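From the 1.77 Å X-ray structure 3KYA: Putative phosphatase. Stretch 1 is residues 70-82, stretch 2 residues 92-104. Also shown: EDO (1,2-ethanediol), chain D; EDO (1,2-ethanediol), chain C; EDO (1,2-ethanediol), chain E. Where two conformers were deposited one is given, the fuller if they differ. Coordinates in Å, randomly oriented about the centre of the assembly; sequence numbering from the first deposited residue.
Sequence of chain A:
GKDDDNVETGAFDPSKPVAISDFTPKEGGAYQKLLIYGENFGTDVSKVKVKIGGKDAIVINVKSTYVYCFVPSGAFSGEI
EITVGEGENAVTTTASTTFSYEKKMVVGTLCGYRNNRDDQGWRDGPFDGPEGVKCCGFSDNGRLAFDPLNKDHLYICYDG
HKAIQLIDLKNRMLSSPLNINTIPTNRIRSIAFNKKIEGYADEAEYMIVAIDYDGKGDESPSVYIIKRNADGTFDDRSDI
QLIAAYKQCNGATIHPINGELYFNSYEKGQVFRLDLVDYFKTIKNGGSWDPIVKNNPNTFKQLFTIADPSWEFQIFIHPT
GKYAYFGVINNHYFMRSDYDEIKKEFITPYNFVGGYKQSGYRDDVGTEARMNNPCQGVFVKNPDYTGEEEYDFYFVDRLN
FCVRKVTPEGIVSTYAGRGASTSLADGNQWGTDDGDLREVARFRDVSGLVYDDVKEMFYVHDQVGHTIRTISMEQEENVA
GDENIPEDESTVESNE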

ATOM      1  N   PHE A  70       2.294   5.009 -24.056  1.00 12.49           N
ATOM      2  CA  PHE A  70       2.195   4.005 -22.997  1.00 12.78           C
ATOM      3  C   PHE A  70       2.906   2.733 -23.416  1.00 12.62           C
ATOM      4  O   PHE A  70       2.733   2.262 -24.552  1.00 12.48           O
ATOM      5  N   VAL A  71       3.680   2.149 -22.503  1.00 12.20           N
ATOM      6  CA  VAL A  71       4.353   0.880 -22.783  1.00 12.56           C
ATOM      7  C   VAL A  71       3.311  -0.239 -22.905  1.00 12.50           C
ATOM      8  O   VAL A  71       2.525  -0.467 -21.994  1.00 12.75           O
ATOM      9  N   PRO A  72       3.314  -0.961 -24.029  1.00 12.56           N
ATOM     10  CA  PRO A  72       2.301  -2.005 -24.184  1.00 12.48           C
ATOM     11  C   PRO A  72       2.621  -3.303 -23.454  1.00 12.34           C
ATOM     12  O   PRO A  72       3.805  -3.610 -23.200  1.00 12.00           O
ATOM     13  N   SER A  73       1.576  -4.050 -23.112  1.00 12.21           N
ATOM     14  CA  SER A  73       1.756  -5.377 -22.549  1.00 12.70           C
ATOM     15  C   SER A  73       2.518  -6.257 -23.543  1.00 13.05           C
ATOM     16  O   SER A  73       2.261  -6.221 -24.752  1.00 12.62           O
ATOM     17  N   GLY A  74       3.466  -7.048 -23.039  1.00 13.39           N
ATOM     18  CA  GLY A  74       4.208  -7.973 -23.876  1.00 13.28           C
ATOM     19  C   GLY A  74       5.283  -7.375 -24.775  1.00 13.70           C
ATOM     20  O   GLY A  74       5.629  -7.982 -25.779  1.00 14.06           O
ATOM     21  N   ALA A  75       5.832  -6.217 -24.410  1.00 13.37           N
ATOM     22  CA  ALA A  75       6.861  -5.551 -25.215  1.00 13.18           C
ATOM     23  C   ALA A  75       8.259  -6.070 -24.835  1.00 12.75           C
ATOM     24  O   ALA A  75       9.183  -5.288 -24.620  1.00 12.54           O
ATOM     25  N   PHE A  76       8.401  -7.387 -24.814  1.00 13.05           N
ATOM     26  CA  PHE A  76       9.617  -8.057 -24.310  1.00 13.42           C
ATOM     27  C   PHE A  76      10.947  -7.545 -24.851  1.00 13.80           C
ATOM     28  O   PHE A  76      11.865  -7.313 -24.069  1.00 13.99           O
ATOM     29  N   SER A  77      11.060  -7.373 -26.163  1.00 14.27           N
ATOM     30  CA  SER A  77      12.353  -6.989 -26.752  1.00 15.16           C
ATOM     31  C   SER A  77      12.746  -5.534 -26.442  1.00 15.40           C
ATOM     32  O   SER A  77      13.942  -5.193 -26.451  1.00 15.40           O
ATOM     33  N   GLY A  78      11.756  -4.678 -26.171  1.00 14.92           N
ATOM     34  CA  GLY A  78      12.021  -3.274 -25.855  1.00 15.05           C
ATOM     35  C   GLY A  78      12.444  -2.417 -27.034  1.00 15.29           C
ATOM     36  O   GLY A  78      12.804  -1.251 -26.855  1.00 15.60           O
ATOM     37  N   GLU A  79      12.413  -2.981 -28.236  1.00 15.83           N
ATOM     38  CA  GLU A  79      12.776  -2.229 -29.433  0.50 16.32           C
ATOM     39  C   GLU A  79      11.726  -1.155 -29.685  1.00 16.41           C
ATOM     40  O   GLU A  79      10.529  -1.445 -29.689  1.00 16.91           O
ATOM     41  N   ILE A  80      12.178   0.085 -29.862  1.00 15.83           N
ATOM     42  CA  ILE A  80      11.286   1.229 -30.088  1.00 15.79           C
ATOM     43  C   ILE A  80      11.335   1.635 -31.549  1.00 16.03           C
ATOM     44  O   ILE A  80      12.401   1.981 -32.064  1.00 16.07           O
ATOM     45  N   GLU A  81      10.187   1.569 -32.225  1.00 15.74           N
ATOM     46  CA  GLU A  81      10.102   1.902 -33.642  1.00 16.31           C
ATOM     47  C   GLU A  81       9.015   2.947 -33.796  1.00 15.93           C
ATOM     48  O   GLU A  81       7.943   2.821 -33.187  1.00 15.83           O
ATOM     49  N   ILE A  82       9.319   3.996 -34.558  1.00 15.03           N
ATOM     50  CA  ILE A  82       8.388   5.094 -34.782  0.50 14.79           C
ATOM     51  C   ILE A  82       8.281   5.367 -36.268  1.00 14.79           C
ATOM     52  O   ILE A  82       9.289   5.328 -36.983  1.00 14.44           O
ATOM     53  N   THR A  92      10.394   6.118 -41.119  1.00 18.37           N
ATOM     54  CA  THR A  92      10.521   5.248 -39.946  1.00 18.43           C
ATOM     55  C   THR A  92      11.942   5.195 -39.403  1.00 18.37           C
ATOM     56  O   THR A  92      12.897   5.255 -40.161  1.00 18.25           O
ATOM     57  N   THR A  93      12.067   5.112 -38.082  1.00 18.24           N
ATOM     58  CA  THR A  93      13.362   4.939 -37.444  1.00 18.25           C
ATOM     59  C   THR A  93      13.189   4.003 -36.266  1.00 18.21           C
ATOM     60  O   THR A  93      12.076   3.818 -35.773  1.00 17.47           O
ATOM     61  N   THR A  94      14.290   3.403 -35.831  1.00 18.14           N
ATOM     62  CA  THR A  94      14.279   2.507 -34.680  1.00 18.40           C
ATOM     63  C   THR A  94      15.349   2.994 -33.721  1.00 17.89           C
ATOM     64  O   THR A  94      16.469   3.294 -34.153  1.00 17.56           O
ATOM     65  N   ALA A  95      15.009   3.091 -32.436  1.00 16.42           N
ATOM     66  CA  ALA A  95      15.960   3.565 -31.440  1.00 16.11           C
ATOM     67  C   ALA A  95      17.141   2.591 -31.387  1.00 15.91           C
ATOM     68  O   ALA A  95      16.961   1.377 -31.529  1.00 15.16           O
ATOM     69  N   SER A  96      18.340   3.129 -31.188  1.00 15.93           N
ATOM     70  CA  SER A  96      19.546   2.296 -31.180  1.00 16.48           C
ATOM     71  C   SER A  96      19.643   1.419 -29.925  1.00 16.11           C
ATOM     72  O   SER A  96      20.224   0.330 -29.993  1.00 16.93           O
ATOM     73  N   THR A  97      19.073   1.885 -28.807  1.00 15.15           N
ATOM     74  CA  THR A  97      19.056   1.124 -27.561  0.50 14.93           C
ATOM     75  C   THR A  97      17.635   0.634 -27.284  1.00 14.86           C
ATOM     76  O   THR A  97      16.665   1.231 -27.732  1.00 14.65           O
ATOM     77  N   THR A  98      17.525  -0.469 -26.562  1.00 14.80           N
ATOM     78  CA  THR A  98      16.220  -1.046 -26.245  1.00 15.04           C
ATOM     79  C   THR A  98      15.729  -0.638 -24.865  1.00 14.53           C
ATOM     80  O   THR A  98      16.517  -0.428 -23.950  1.00 15.10           O
ATOM     81  N   PHE A  99      14.409  -0.490 -24.741  1.00 14.62           N
ATOM     82  CA  PHE A  99      13.759  -0.241 -23.462  1.00 14.02           C
ATOM     83  C   PHE A  99      13.835  -1.537 -22.665  1.00 13.70           C
ATOM     84  O   PHE A  99      13.700  -2.606 -23.237  1.00 14.28           O
ATOM     85  N   SER A 100      14.063  -1.458 -21.359  1.00 13.43           N
ATOM     86  CA  SER A 100      14.148  -2.666 -20.547  1.00 13.65           C
ATOM     87  C   SER A 100      12.764  -2.981 -19.970  1.00 13.93           C
ATOM     88  O   SER A 100      12.332  -2.380 -18.979  1.00 13.32           O
ATOM     89  N   TYR A 101      12.073  -3.912 -20.631  1.00 13.97           N
ATOM     90  CA  TYR A 101      10.715  -4.314 -20.264  1.00 13.92           C
ATOM     91  C   TYR A 101      10.701  -5.194 -19.022  1.00 14.48           C
ATOM     92  O   TYR A 101      11.345  -6.250 -18.995  1.00 14.75           O
ATOM     93  N   GLU A 102       9.968  -4.758 -17.999  1.00 14.55           N
ATOM     94  CA  GLU A 102       9.855  -5.492 -16.748  1.00 15.10           C
ATOM     95  C   GLU A 102       8.587  -6.359 -16.806  1.00 14.58           C
ATOM     96  O   GLU A 102       7.461  -5.841 -16.866  1.00 13.88           O
ATOM     97  N   LYS A 103       8.785  -7.670 -16.767  1.00 14.17           N
ATOM     98  CA  LYS A 103       7.678  -8.612 -16.891  1.00 14.44           C
ATOM     99  C   LYS A 103       6.781  -8.599 -15.663  1.00 14.51           C
ATOM    100  O   LYS A 103       7.252  -8.383 -14.544  1.00 14.10           O
ATOM    101  N   LYS A 104       5.495  -8.855 -15.886  1.00 14.07           N
ATOM    102  CA  LYS A 104       4.510  -8.919 -14.809  1.00 14.18           C
ATOM    103  C   LYS A 104       3.774 -10.255 -14.756  1.00 14.07           C
ATOM    104  O   LYS A 104       3.725 -11.002 -15.731  1.00 13.61           O
TER

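What holds the two stretches together most firmly? Paired backbones do much of it: Ile82 N donates to Thr93 O and Thr93 N returns the bond to Ile82 O, both at 3.0 Å, while Ala95 N reaches Ile80 O at 2.9 Å and Phe99 N reaches Gly78 O at 2.8 Å. The one direct side-chain hydrogen bond across the contact runs from Gly74 N to Tyr101 OH, 2.9 Å, fixing the tip of the tyrosine at the turn from Pro72 to Ala75.

Where do water and ethanediol enter? One water donates to Phe76 O and Phe99 O and accepts from Tyr101 N, linking backbones too far apart to pair directly. A second accepts from Ile80 N and donates to Ala95 O and Thr97 O. At the margins, ethanediol O1 of chain D accepts from Ser73 N at 2.9 Å, and O1 of chain E donates to Glu81 OE2 at 2.6 Å.

How does Tyr101 fill its site? Its CB points toward stretch 1, and a t rotamer (chi1 -180°) lays the ring along the turn. Ala75 N and Phe76 N lie over one face, and Val71 CG1 meets the edge, 4.1 Å from Tyr101 CD1. Phe76, an m rotamer, starts away, but its end comes nearer: the edge of Tyr101 addresses its face, with planes at 71°. Lys103 CD sits 3.7 Å from Phe76 CE1, at that ring's edge.

What packs beyond the tyrosine? Phe99, also t, is buried, with CZ 3.8 Å from Val71 CG2. Ile80, an m rotamer, places CD1 4.2 Å from Phe99 CB and CB 4.0 Å from Ala95 CB. Glu81 and Thr94 share one sheet face, where Glu81 CG lies 3.8 Å from Thr94 OG1; Ile82 and Thr93 occupy the other.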

ATOM      1  CB  PHE A  70       0.738   3.636 -22.708  1.00 13.07           C
ATOM      2  CG  PHE A  70      -0.023   4.691 -21.955  1.00 15.23           C
ATOM      3  CD1 PHE A  70       0.309   4.988 -20.638  1.00 17.76           C
ATOM      4  CD2 PHE A  70      -1.105   5.348 -22.538  1.00 17.21           C
ATOM      5  CE1 PHE A  70      -0.410   5.947 -19.925  1.00 18.42           C
ATOM      6  CE2 PHE A  70      -1.831   6.312 -21.825  1.00 17.31           C
ATOM      7  CZ  PHE A  70      -1.483   6.605 -20.526  1.00 18.52           C
ATOM      8  CB  VAL A  71       5.367   0.520 -21.690  1.00 12.33           C
ATOM      9  CG1 VAL A  71       5.973  -0.876 -21.919  1.00 11.61           C
ATOM     10  CG2 VAL A  71       6.463   1.607 -21.610  1.00 14.34           C
ATOM     11  CB  PRO A  72       2.287  -2.266 -25.690  1.00 12.62           C
ATOM     12  CG  PRO A  72       3.525  -1.653 -26.242  1.00 13.24           C
ATOM     13  CD  PRO A  72       4.153  -0.783 -25.230  1.00 12.53           C
ATOM     14  CB  SER A  73       0.398  -6.022 -22.252  1.00 13.27           C
ATOM     15  OG  SER A  73      -0.258  -5.354 -21.191  1.00 12.80           O
ATOM     16  CB  ALA A  75       6.778  -4.047 -25.031  1.00 13.29           C
ATOM     17  CB  PHE A  76       9.554  -9.576 -24.541  1.00 13.55           C
ATOM     18  CG  PHE A  76       8.392 -10.237 -23.863  1.00 14.58           C
ATOM     19  CD1 PHE A  76       8.425 -10.494 -22.502  1.00 15.95           C
ATOM     20  CD2 PHE A  76       7.269 -10.606 -24.590  1.00 14.43           C
ATOM     21  CE1 PHE A  76       7.343 -11.093 -21.865  1.00 15.36           C
ATOM     22  CE2 PHE A  76       6.178 -11.209 -23.953  1.00 15.97           C
ATOM     23  CZ  PHE A  76       6.225 -11.452 -22.599  1.00 15.29           C
ATOM     24  CB  SER A  77      12.371  -7.243 -28.270  1.00 15.42           C
ATOM     25  OG  SER A  77      11.727  -6.200 -28.985  1.00 16.02           O
ATOM     26  CB  GLU A  79      12.909  -3.151 -30.648  0.50 16.65           C
ATOM     27  CG  GLU A  79      14.046  -4.152 -30.521  0.50 17.60           C
ATOM     28  CD  GLU A  79      14.185  -5.036 -31.737  0.50 19.05           C
ATOM     29  OE1 GLU A  79      13.291  -4.998 -32.611  0.50 20.17           O
ATOM     30  OE2 GLU A  79      15.193  -5.770 -31.817  0.50 21.38           O
ATOM     31  CB  ILE A  80      11.668   2.421 -29.197  1.00 15.29           C
ATOM     32  CG1 ILE A  80      11.598   2.014 -27.728  1.00 15.97           C
ATOM     33  CG2 ILE A  80      10.751   3.597 -29.451  1.00 15.90           C
ATOM     34  CD1 ILE A  80      12.148   3.022 -26.766  1.00 13.79           C
ATOM     35  CB  GLU A  81       9.813   0.645 -34.469  1.00 16.86           C
ATOM     36  CG  GLU A  81       9.755   0.843 -35.979  1.00 19.62           C
ATOM     37  CD  GLU A  81       9.181  -0.367 -36.712  1.00 22.63           C
ATOM     38  OE1 GLU A  81       9.843  -1.430 -36.765  1.00 26.79           O
ATOM     39  OE2 GLU A  81       8.072  -0.252 -37.266  1.00 25.45           O
ATOM     40  CB  ILE A  82       8.837   6.387 -34.062  0.50 14.62           C
ATOM     41  CG1 ILE A  82       8.859   6.187 -32.547  0.50 14.14           C
ATOM     42  CG2 ILE A  82       7.905   7.555 -34.395  0.50 14.88           C
ATOM     43  CD1 ILE A  82       9.237   7.441 -31.771  0.50 13.41           C
ATOM     44  CB  THR A  92      10.105   3.797 -40.284  1.00 18.27           C
ATOM     45  OG1 THR A  92       8.748   3.777 -40.736  1.00 19.99           O
ATOM     46  CG2 THR A  92      10.225   2.886 -39.072  1.00 18.60           C
ATOM     47  CB  THR A  93      13.983   6.267 -36.958  1.00 18.61           C
ATOM     48  OG1 THR A  93      15.368   6.058 -36.628  1.00 18.68           O
ATOM     49  CG2 THR A  93      13.244   6.817 -35.744  1.00 18.56           C
ATOM     50  CB  THR A  94      14.559   1.050 -35.086  1.00 18.58           C
ATOM     51  OG1 THR A  94      13.534   0.606 -35.980  1.00 20.75           O
ATOM     52  CG2 THR A  94      14.580   0.122 -33.870  1.00 19.03           C
ATOM     53  CB  ALA A  95      15.314   3.703 -30.091  1.00 15.83           C
ATOM     54  CB  SER A  96      20.818   3.152 -31.386  1.00 16.62           C
ATOM     55  OG  SER A  96      21.057   4.020 -30.295  1.00 18.48           O
ATOM     56  CB  THR A  97      19.545   1.952 -26.363  0.50 14.85           C
ATOM     57  OG1 THR A  97      18.709   3.104 -26.194  0.50 15.22           O
ATOM     58  CG2 THR A  97      20.987   2.396 -26.573  0.50 15.11           C
ATOM     59  CB  THR A  98      16.253  -2.588 -26.324  1.00 15.00           C
ATOM     60  OG1 THR A  98      17.278  -3.097 -25.463  1.00 16.01           O
ATOM     61  CG2 THR A  98      16.527  -3.043 -27.740  1.00 16.32           C
ATOM     62  CB  PHE A  99      12.297   0.156 -23.702  1.00 13.87           C
ATOM     63  CG  PHE A  99      11.489   0.361 -22.451  1.00 13.21           C
ATOM     64  CD1 PHE A  99      11.589   1.536 -21.720  1.00 13.58           C
ATOM     65  CD2 PHE A  99      10.570  -0.587 -22.049  1.00 14.82           C
ATOM     66  CE1 PHE A  99      10.822   1.738 -20.584  1.00 13.57           C
ATOM     67  CE2 PHE A  99       9.800  -0.396 -20.922  1.00 14.07           C
ATOM     68  CZ  PHE A  99       9.930   0.773 -20.182  1.00 13.57           C
ATOM     69  CB  SER A 100      15.200  -2.520 -19.455  1.00 13.93           C
ATOM     70  OG  SER A 100      15.295  -3.730 -18.742  1.00 15.53           O
ATOM     71  CB  TYR A 101      10.052  -5.034 -21.446  1.00 13.99           C
ATOM     72  CG  TYR A 101       8.632  -5.487 -21.173  1.00 14.15           C
ATOM     73  CD1 TYR A 101       7.565  -4.585 -21.267  1.00 13.98           C
ATOM     74  CD2 TYR A 101       8.351  -6.805 -20.815  1.00 13.40           C
ATOM     75  CE1 TYR A 101       6.260  -4.976 -20.996  1.00 13.73           C
ATOM     76  CE2 TYR A 101       7.028  -7.210 -20.549  1.00 13.58           C
ATOM     77  CZ  TYR A 101       5.995  -6.289 -20.640  1.00 13.43           C
ATOM     78  OH  TYR A 101       4.683  -6.679 -20.390  1.00 13.32           O
ATOM     79  CB  GLU A 102       9.786  -4.539 -15.560  1.00 15.63           C
ATOM     80  CG  GLU A 102      11.044  -3.686 -15.370  1.00 18.81           C
ATOM     81  CD  GLU A 102      10.883  -2.615 -14.293  1.00 22.15           C
ATOM     82  OE1 GLU A 102       9.729  -2.263 -13.941  1.00 24.86           O
ATOM     83  OE2 GLU A 102      11.921  -2.113 -13.817  1.00 25.27           O
ATOM     84  CB  LYS A 103       8.202 -10.027 -17.144  1.00 14.47           C
ATOM     85  CG  LYS A 103       8.962 -10.156 -18.459  1.00 16.23           C
ATOM     86  CD  LYS A 103       9.281 -11.607 -18.802  1.00 19.25           C
ATOM     87  CE  LYS A 103      10.335 -12.199 -17.900  1.00 21.56           C
ATOM     88  NZ  LYS A 103      11.656 -11.530 -18.092  1.00 24.55           N
ATOM     89  CB  LYS A 104       3.469  -7.799 -14.980  1.00 14.03           C
ATOM     90  CG  LYS A 104       3.992  -6.407 -14.670  1.00 14.79           C
ATOM     91  CD  LYS A 104       2.941  -5.330 -14.959  1.00 16.81           C
ATOM     92  CE  LYS A 104       3.443  -3.954 -14.550  1.00 16.26           C
ATOM     93  NZ  LYS A 104       2.491  -2.878 -14.981  1.00 18.31           N
TER
HETATM   94  C1  EDO D   3      -1.423  -2.075 -22.381  1.00 26.50           C
HETATM   95  O1  EDO D   3      -0.998  -2.708 -23.599  1.00 25.33           O
HETATM   96  C2  EDO D   3      -0.947  -0.633 -22.289  1.00 26.30           C
HETATM   97  O2  EDO D   3      -1.497   0.143 -23.353  1.00 28.10           O
HETATM   98  C1  EDO C   2       1.752  -7.821 -18.629  1.00 29.44           C
HETATM   99  O1  EDO C   2       1.549  -8.149 -20.009  1.00 28.17           O
HETATM  100  C2  EDO C   2       0.459  -7.330 -18.002  1.00 28.99           C
HETATM  101  O2  EDO C   2       0.125  -6.042 -18.529  1.00 29.92           O
HETATM  102  C1  EDO E   4       6.072   1.948 -35.884  1.00 38.81           C
HETATM  103  O1  EDO E   4       6.797   1.963 -37.115  1.00 39.13           O
HETATM  104  C2  EDO E   4       4.574   1.938 -36.166  1.00 39.42           C
HETATM  105  O2  EDO E   4       4.165   0.717 -36.784  1.00 39.41           O
HETATM  106  O   HOH W   1      13.448  -5.478 -22.854  1.00 16.66           O
HETATM  107  O   HOH W   2      15.078   0.265 -29.745  1.00 14.27           O